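Local structure of minor fimbrium tip subunit Mfa3 (Porphyromonas gingivalis ATCC 33277, 5NF4) at residues S71-V76 with E87-S92; R322-I327 with Y341-W346. The protein forms part of the tip of the minor fimbriae, filaments that mediate biofilm formation and adhesion to host cells and other oral bacteria. One frame throughout, in Å; residues are numbered along the deposited sequence.

Two antiparallel beta hairpins illustrate how one strand-pairing rule serves different parts of a fimbrial subunit. Interaction 1 joins strands 71-78 and 84-91 early in the chain; interaction 2 joins strands 324-332 and 337-345 at the end of the modelled chain, so the first hairpin is complete long before the second begins. Their centres lie about 28 Å apart and their nearest atoms about 13 Å apart, without touching. The long, interrupted strand 180-205 relates them: strand 324-332 runs parallel beside it, whereas strand 71-78 reaches it through strands 109-117 and 161-170. Local hairpins are thus tied into an extended beta framework, in keeping with the fimbrillin superfamily.

Interaction 1. Residues S71-V76 with E87-S92; sequences SLAMLV and EHFSSS
Glu-87 and Leu-75 face each other at a non-hydrogen-bonded pair, their side chains lying alongside and pointing the same way. The glutamate CG sits between its backbone N and carbonyl carbon (chi1 69°), and the extended chain beyond it brings Glu-87 OE1 to 3.6 Å from CD2 of Leu-75. The same oxygen forms a salt bridge with Lys-84, so the atom that pairs with the lysine also touches the leucine methyl.

On the other face, Met-74 and His-88 meet at a hydrogen-bonded pair. The methionine chain runs straight until its last torsion, which bends Met-74 CE back over the neighbouring strand to 4.1 Å from His-88 CB. The imidazole itself stacks on Phe-102 of strand 99-106. Beneath these side chains, Met-74 N donates to His-88 O at 2.8 Å, an almost straight bond (171°), and His-88 N returns one to Met-74 O at 2.8 Å. This reciprocal pair is the repeating unit of an antiparallel ladder, here within the beta hairpin of strands 71-78 and 84-91; the inner strand, 71-78, also pairs with 109-117 on its other edge.

Leu-72 and Ser-90 form the next such pair, with Ser-90 N to Leu-72 O at 2.8 Å. Between these two bonded pairs, Phe-89 reaches diagonally past its partner Ala-73, whose CB lies at the edge of the phenyl ring, until Phe-89 CZ stands 3.7 Å from Ser-71 CB.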
loop_
_atom_site.group_PDB
_atom_site.type_symbol
_atom_site.label_atom_id
_atom_site.label_comp_id
_atom_site.label_asym_id
_atom_site.label_seq_id
_atom_site.Cartn_x
_atom_site.Cartn_y
_atom_site.Cartn_z
ATOM N N SER A 71 13.938 -5.954 -5.522
ATOM C CA SER A 71 14.411 -7.078 -4.728
ATOM C C SER A 71 13.228 -7.794 -4.129
ATOM O O SER A 71 12.187 -7.198 -3.890
ATOM C CB SER A 71 15.359 -6.624 -3.624
ATOM O OG SER A 71 14.651 -5.892 -2.633
ATOM N N LEU A 72 13.398 -9.083 -3.869
ATOM C CA LEU A 72 12.346 -9.891 -3.296
ATOM C C LEU A 72 12.937 -10.966 -2.395
ATOM O O LEU A 72 13.698 -11.806 -2.866
ATOM C CB LEU A 72 11.518 -10.544 -4.410
ATOM C CG LEU A 72 10.398 -11.471 -3.930
ATOM C CD1 LEU A 72 9.338 -10.675 -3.169
ATOM C CD2 LEU A 72 9.807 -12.249 -5.096
ATOM N N ALA A 73 12.577 -10.936 -1.123
ATOM C CA ALA A 73 12.964 -11.983 -0.183
ATOM C C ALA A 73 11.787 -12.888 0.084
ATOM O O ALA A 73 10.660 -12.432 0.257
ATOM C CB ALA A 73 13.467 -11.404 1.114
ATOM N N MET A 74 12.053 -14.192 0.089
ATOM C CA MET A 74 11.059 -15.164 0.460
ATOM C C MET A 74 11.628 -15.909 1.653
ATOM O O MET A 74 12.775 -16.368 1.578
ATOM C CB MET A 74 10.769 -16.158 -0.682
ATOM C CG MET A 74 9.655 -17.139 -0.297
ATOM S SD MET A 74 9.450 -18.499 -1.473
ATOM C CE MET A 74 11.004 -19.328 -1.133
ATOM N N LEU A 75 10.842 -16.026 2.712
ATOM C CA LEU A 75 11.239 -16.796 3.894
ATOM C C LEU A 75 10.085 -17.738 4.249
ATOM O O LEU A 75 8.911 -17.339 4.304
ATOM C CB LEU A 75 11.604 -15.879 5.064
ATOM C CG LEU A 75 12.782 -14.929 4.839
ATOM C CD1 LEU A 75 12.259 -13.588 4.348
ATOM C CD2 LEU A 75 13.642 -14.759 6.117
ATOM N N VAL A 76 10.437 -19.001 4.484
ATOM C CA VAL A 76 9.465 -20.075 4.654
ATOM C C VAL A 76 9.715 -20.755 5.994
ATOM O O VAL A 76 10.873 -21.055 6.351
ATOM C CB VAL A 76 9.560 -21.117 3.510
ATOM C CG1 VAL A 76 8.330 -22.031 3.590
ATOM C CG2 VAL A 76 9.674 -20.427 2.147
ATOM N N GLU A 87 14.628 -20.256 2.294
ATOM C CA GLU A 87 14.608 -18.824 2.035
ATOM C C GLU A 87 15.273 -18.570 0.709
ATOM O O GLU A 87 16.057 -19.395 0.196
ATOM C CB GLU A 87 15.275 -18.044 3.174
ATOM C CG GLU A 87 16.749 -18.212 3.319
ATOM C CD GLU A 87 17.312 -17.478 4.543
ATOM O OE1 GLU A 87 16.542 -16.790 5.252
ATOM O OE2 GLU A 87 18.530 -17.580 4.793
ATOM N N HIS A 88 14.935 -17.439 0.111
ATOM C CA HIS A 88 15.431 -17.115 -1.205
ATOM C C HIS A 88 15.489 -15.611 -1.361
ATOM O O HIS A 88 14.615 -14.915 -0.872
ATOM C CB HIS A 88 14.531 -17.695 -2.299
ATOM C CG HIS A 88 15.064 -17.473 -3.667
ATOM N ND1 HIS A 88 15.808 -18.424 -4.334
ATOM C CD2 HIS A 88 15.015 -16.395 -4.480
ATOM C CE1 HIS A 88 16.164 -17.949 -5.512
ATOM N NE2 HIS A 88 15.715 -16.711 -5.615
ATOM N N PHE A 89 16.510 -15.132 -2.065
ATOM C CA PHE A 89 16.585 -13.696 -2.334
ATOM C C PHE A 89 16.777 -13.446 -3.830
ATOM O O PHE A 89 17.607 -14.098 -4.495
ATOM C CB PHE A 89 17.708 -13.054 -1.515
ATOM C CG PHE A 89 17.817 -11.588 -1.729
ATOM C CD1 PHE A 89 16.943 -10.738 -1.104
ATOM C CD2 PHE A 89 18.783 -11.072 -2.583
ATOM C CE1 PHE A 89 17.039 -9.335 -1.298
ATOM C CE2 PHE A 89 18.887 -9.694 -2.793
ATOM C CZ PHE A 89 18.006 -8.839 -2.164
ATOM N N SER A 90 15.971 -12.539 -4.384
ATOM C CA SER A 90 16.096 -12.179 -5.807
ATOM C C SER A 90 16.345 -10.695 -5.920
ATOM O O SER A 90 15.841 -9.935 -5.121
ATOM C CB SER A 90 14.830 -12.514 -6.596
ATOM O OG SER A 90 14.346 -13.807 -6.318
ATOM N N SER A 91 17.104 -10.312 -6.934
ATOM C CA SER A 91 17.280 -8.902 -7.241
ATOM C C SER A 91 17.412 -8.731 -8.746
ATOM O O SER A 91 17.780 -9.656 -9.475
ATOM C CB SER A 91 18.491 -8.324 -6.496
ATOM O OG SER A 91 19.686 -8.960 -6.893
ATOM N N SER A 92 17.062 -7.541 -9.209
ATOM C CA SER A 92 17.182 -7.218 -10.607
ATOM C C SER A 92 18.213 -6.121 -10.680
ATOM O O SER A 92 18.055 -5.063 -10.060
ATOM C CB SER A 92 15.842 -6.788 -11.197
ATOM O OG SER A 92 15.965 -6.453 -12.566
#

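Interaction 2. Residues R322-I327 with Y341-W346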
loop_
_atom_site.group_PDB
_atom_site.type_symbol
_atom_site.label_atom_id
_atom_site.label_comp_id
_atom_site.label_asym_id
_atom_site.label_seq_id
_atom_site.Cartn_x
_atom_site.Cartn_y
_atom_site.Cartn_z
ATOM N N ARG A 322 -3.942 -0.132 2.299
ATOM C CA ARG A 322 -2.833 -0.358 1.377
ATOM C C ARG A 322 -3.302 -0.868 0.018
ATOM O O ARG A 322 -4.282 -1.613 -0.082
ATOM C CB ARG A 322 -1.847 -1.363 1.962
ATOM C CG ARG A 322 -2.416 -2.766 2.091
ATOM C CD ARG A 322 -1.477 -3.722 2.864
ATOM N NE ARG A 322 -1.244 -3.216 4.211
ATOM C CZ ARG A 322 -0.065 -3.151 4.810
ATOM N NH1 ARG A 322 1.030 -3.642 4.209
ATOM N NH2 ARG A 322 0.012 -2.587 6.016
ATOM N N ASN A 323 -2.568 -0.490 -1.014
ATOM C CA ASN A 323 -2.710 -1.037 -2.347
ATOM C C ASN A 323 -4.089 -0.764 -2.948
ATOM O O ASN A 323 -4.541 -1.476 -3.833
ATOM C CB ASN A 323 -2.416 -2.541 -2.336
ATOM C CG ASN A 323 -1.757 -3.026 -3.636
ATOM O OD1 ASN A 323 -0.813 -2.427 -4.138
ATOM N ND2 ASN A 323 -2.266 -4.122 -4.174
ATOM N N ARG A 324 -4.734 0.301 -2.480
ATOM C CA ARG A 324 -5.975 0.742 -3.090
ATOM C C ARG A 324 -5.723 2.081 -3.784
ATOM O O ARG A 324 -4.759 2.793 -3.479
ATOM C CB ARG A 324 -7.091 0.883 -2.054
ATOM C CG ARG A 324 -7.420 -0.431 -1.315
ATOM C CD ARG A 324 -8.046 -1.495 -2.207
ATOM N NE ARG A 324 -9.399 -1.183 -2.680
ATOM C CZ ARG A 324 -10.492 -1.151 -1.915
ATOM N NH1 ARG A 324 -10.423 -1.380 -0.604
ATOM N NH2 ARG A 324 -11.666 -0.868 -2.465
ATOM N N HIS A 325 -6.612 2.400 -4.704
ATOM C CA HIS A 325 -6.486 3.582 -5.562
ATOM C C HIS A 325 -7.683 4.503 -5.310
ATOM O O HIS A 325 -8.829 4.133 -5.602
ATOM C CB HIS A 325 -6.405 3.070 -7.000
ATOM C CG HIS A 325 -6.104 4.100 -8.050
ATOM N ND1 HIS A 325 -6.121 3.786 -9.396
ATOM C CD2 HIS A 325 -5.791 5.418 -7.975
ATOM C CE1 HIS A 325 -5.830 4.863 -10.103
ATOM N NE2 HIS A 325 -5.626 5.867 -9.267
ATOM N N TYR A 326 -7.399 5.694 -4.772
ATOM C CA TYR A 326 -8.384 6.697 -4.398
ATOM C C TYR A 326 -8.408 7.760 -5.489
ATOM O O TYR A 326 -7.423 8.481 -5.697
ATOM C CB TYR A 326 -8.046 7.305 -3.025
ATOM C CG TYR A 326 -8.139 6.290 -1.902
ATOM C CD1 TYR A 326 -7.113 5.377 -1.690
ATOM C CD2 TYR A 326 -9.268 6.207 -1.099
ATOM C CE1 TYR A 326 -7.206 4.389 -0.691
ATOM C CE2 TYR A 326 -9.370 5.234 -0.077
ATOM C CZ TYR A 326 -8.328 4.326 0.108
ATOM O OH TYR A 326 -8.416 3.320 1.074
ATOM N N ILE A 327 -9.529 7.821 -6.201
ATOM C CA ILE A 327 -9.642 8.642 -7.404
ATOM C C ILE A 327 -10.679 9.741 -7.204
ATOM O O ILE A 327 -11.844 9.475 -6.903
ATOM C CB ILE A 327 -10.010 7.774 -8.632
ATOM C CG1 ILE A 327 -8.972 6.661 -8.815
ATOM C CG2 ILE A 327 -10.089 8.628 -9.907
ATOM C CD1 ILE A 327 -9.423 5.544 -9.740
ATOM N N TYR A 341 -16.017 10.785 -6.577
ATOM C CA TYR A 341 -15.088 9.870 -5.929
ATOM C C TYR A 341 -15.321 8.436 -6.342
ATOM O O TYR A 341 -16.459 8.007 -6.559
ATOM C CB TYR A 341 -15.238 9.990 -4.420
ATOM C CG TYR A 341 -14.767 8.820 -3.563
ATOM C CD1 TYR A 341 -13.468 8.769 -3.084
ATOM C CD2 TYR A 341 -15.646 7.793 -3.197
ATOM C CE1 TYR A 341 -13.044 7.706 -2.260
ATOM C CE2 TYR A 341 -15.237 6.746 -2.386
ATOM C CZ TYR A 341 -13.939 6.708 -1.924
ATOM O OH TYR A 341 -13.498 5.681 -1.124
ATOM N N SER A 342 -14.229 7.697 -6.429
ATOM C CA SER A 342 -14.296 6.243 -6.506
ATOM C C SER A 342 -13.069 5.627 -5.844
ATOM O O SER A 342 -12.037 6.262 -5.713
ATOM C CB SER A 342 -14.426 5.793 -7.961
ATOM O OG SER A 342 -13.344 6.252 -8.737
ATOM N N ILE A 343 -13.201 4.390 -5.372
ATOM C CA ILE A 343 -12.057 3.650 -4.877
ATOM C C ILE A 343 -11.981 2.361 -5.682
ATOM O O ILE A 343 -12.998 1.755 -5.987
ATOM C CB ILE A 343 -12.178 3.370 -3.366
ATOM C CG1 ILE A 343 -10.920 2.685 -2.845
ATOM C CG2 ILE A 343 -13.467 2.622 -3.080
ATOM C CD1 ILE A 343 -10.988 2.342 -1.357
ATOM N N CYS A 344 -10.788 1.967 -6.086
ATOM C CA CYS A 344 -10.663 0.695 -6.785
ATOM C C CYS A 344 -9.353 0.025 -6.451
ATOM O O CYS A 344 -8.546 0.552 -5.706
ATOM C CB CYS A 344 -10.791 0.892 -8.296
ATOM S SG CYS A 344 -9.678 2.088 -8.996
ATOM N N ASP A 345 -9.167 -1.176 -6.974
ATOM C CA ASP A 345 -7.898 -1.859 -6.819
ATOM C C ASP A 345 -6.853 -1.127 -7.639
ATOM O O ASP A 345 -7.174 -0.416 -8.601
ATOM C CB ASP A 345 -7.997 -3.328 -7.255
ATOM C CG ASP A 345 -8.668 -4.208 -6.213
ATOM O OD1 ASP A 345 -8.536 -3.924 -4.998
ATOM O OD2 ASP A 345 -9.321 -5.198 -6.612
ATOM N N TRP A 346 -5.602 -1.290 -7.233
ATOM C CA TRP A 346 -4.471 -0.676 -7.905
ATOM C C TRP A 346 -3.980 -1.546 -9.063
ATOM O O TRP A 346 -4.322 -1.306 -10.225
ATOM C CB TRP A 346 -3.376 -0.453 -6.876
ATOM C CG TRP A 346 -2.194 0.322 -7.307
ATOM C CD1 TRP A 346 -1.673 0.437 -8.564
ATOM C CD2 TRP A 346 -1.359 1.097 -6.451
ATOM N NE1 TRP A 346 -0.556 1.242 -8.540
ATOM C CE2 TRP A 346 -0.340 1.652 -7.251
ATOM C CE3 TRP A 346 -1.371 1.371 -5.082
ATOM C CZ2 TRP A 346 0.651 2.471 -6.724
ATOM C CZ3 TRP A 346 -0.386 2.172 -4.561
ATOM C CH2 TRP A 346 0.613 2.719 -5.385
HETATM O O HOH W 1 -5.521 -3.477 -5.375
#
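Ile-343 and Tyr-326 make the apolar centre, side by side and pointing the same way from a non-hydrogen-bonded pair. With CG1 anti to the backbone N (chi1 -176°), Ile-343 lays that methylene over one face of the Tyr-326 ring in a CH-pi contact, 4.2 Å from the centroid, while its CD1 reaches to 3.6 Å from Tyr-326 CE2. This methyl also meets Arg-324, whose guanidinium receives CD1 over one face, so a single aliphatic branch is shared by an aromatic ring and a cationic plane. Tyr-341 adds CE1 near Tyr-326 CD2.

The opposite face of the hairpin carries a second cluster. Ile-327 CD1 packs 3.5 Å from Cys-344 SG, and the sulfur also stands obliquely off the His-325 ring, whose NE2 is hydrogen-bonded to Asp-200.

Between these faces the backbones pair reciprocally: His-325 N donates to Cys-344 O at 2.9 Å and Cys-344 N returns a bond to His-325 O, while Ile-327 N donates to Ser-342 O at 3.0 Å and Ser-342 N to Ile-327 O.

Toward the polar edge, Arg-324 folds back through bends at its second and third torsions. Its NE lies 3.7 Å from Asp-345 OD1, a long salt bridge of charges alone, because the oxygen sits well out of the guanidinium plane; NH2 has a stronger partner in Glu-296. Where direct backbone pairing ceases, a water takes over, donating to Asn-323 O, accepting from Trp-346 N and binding Asp-345 OD1 weakly. Trp-346 CB rests against Asn-323 O, and its indole, whose NE1 is hydrogen-bonded to Glu-66, engages Arg-194 in a cation-pi contact. The whole is a two-stranded antiparallel beta hairpin, added to the edge of strand 180-205 by parallel pairing through strand 324-332.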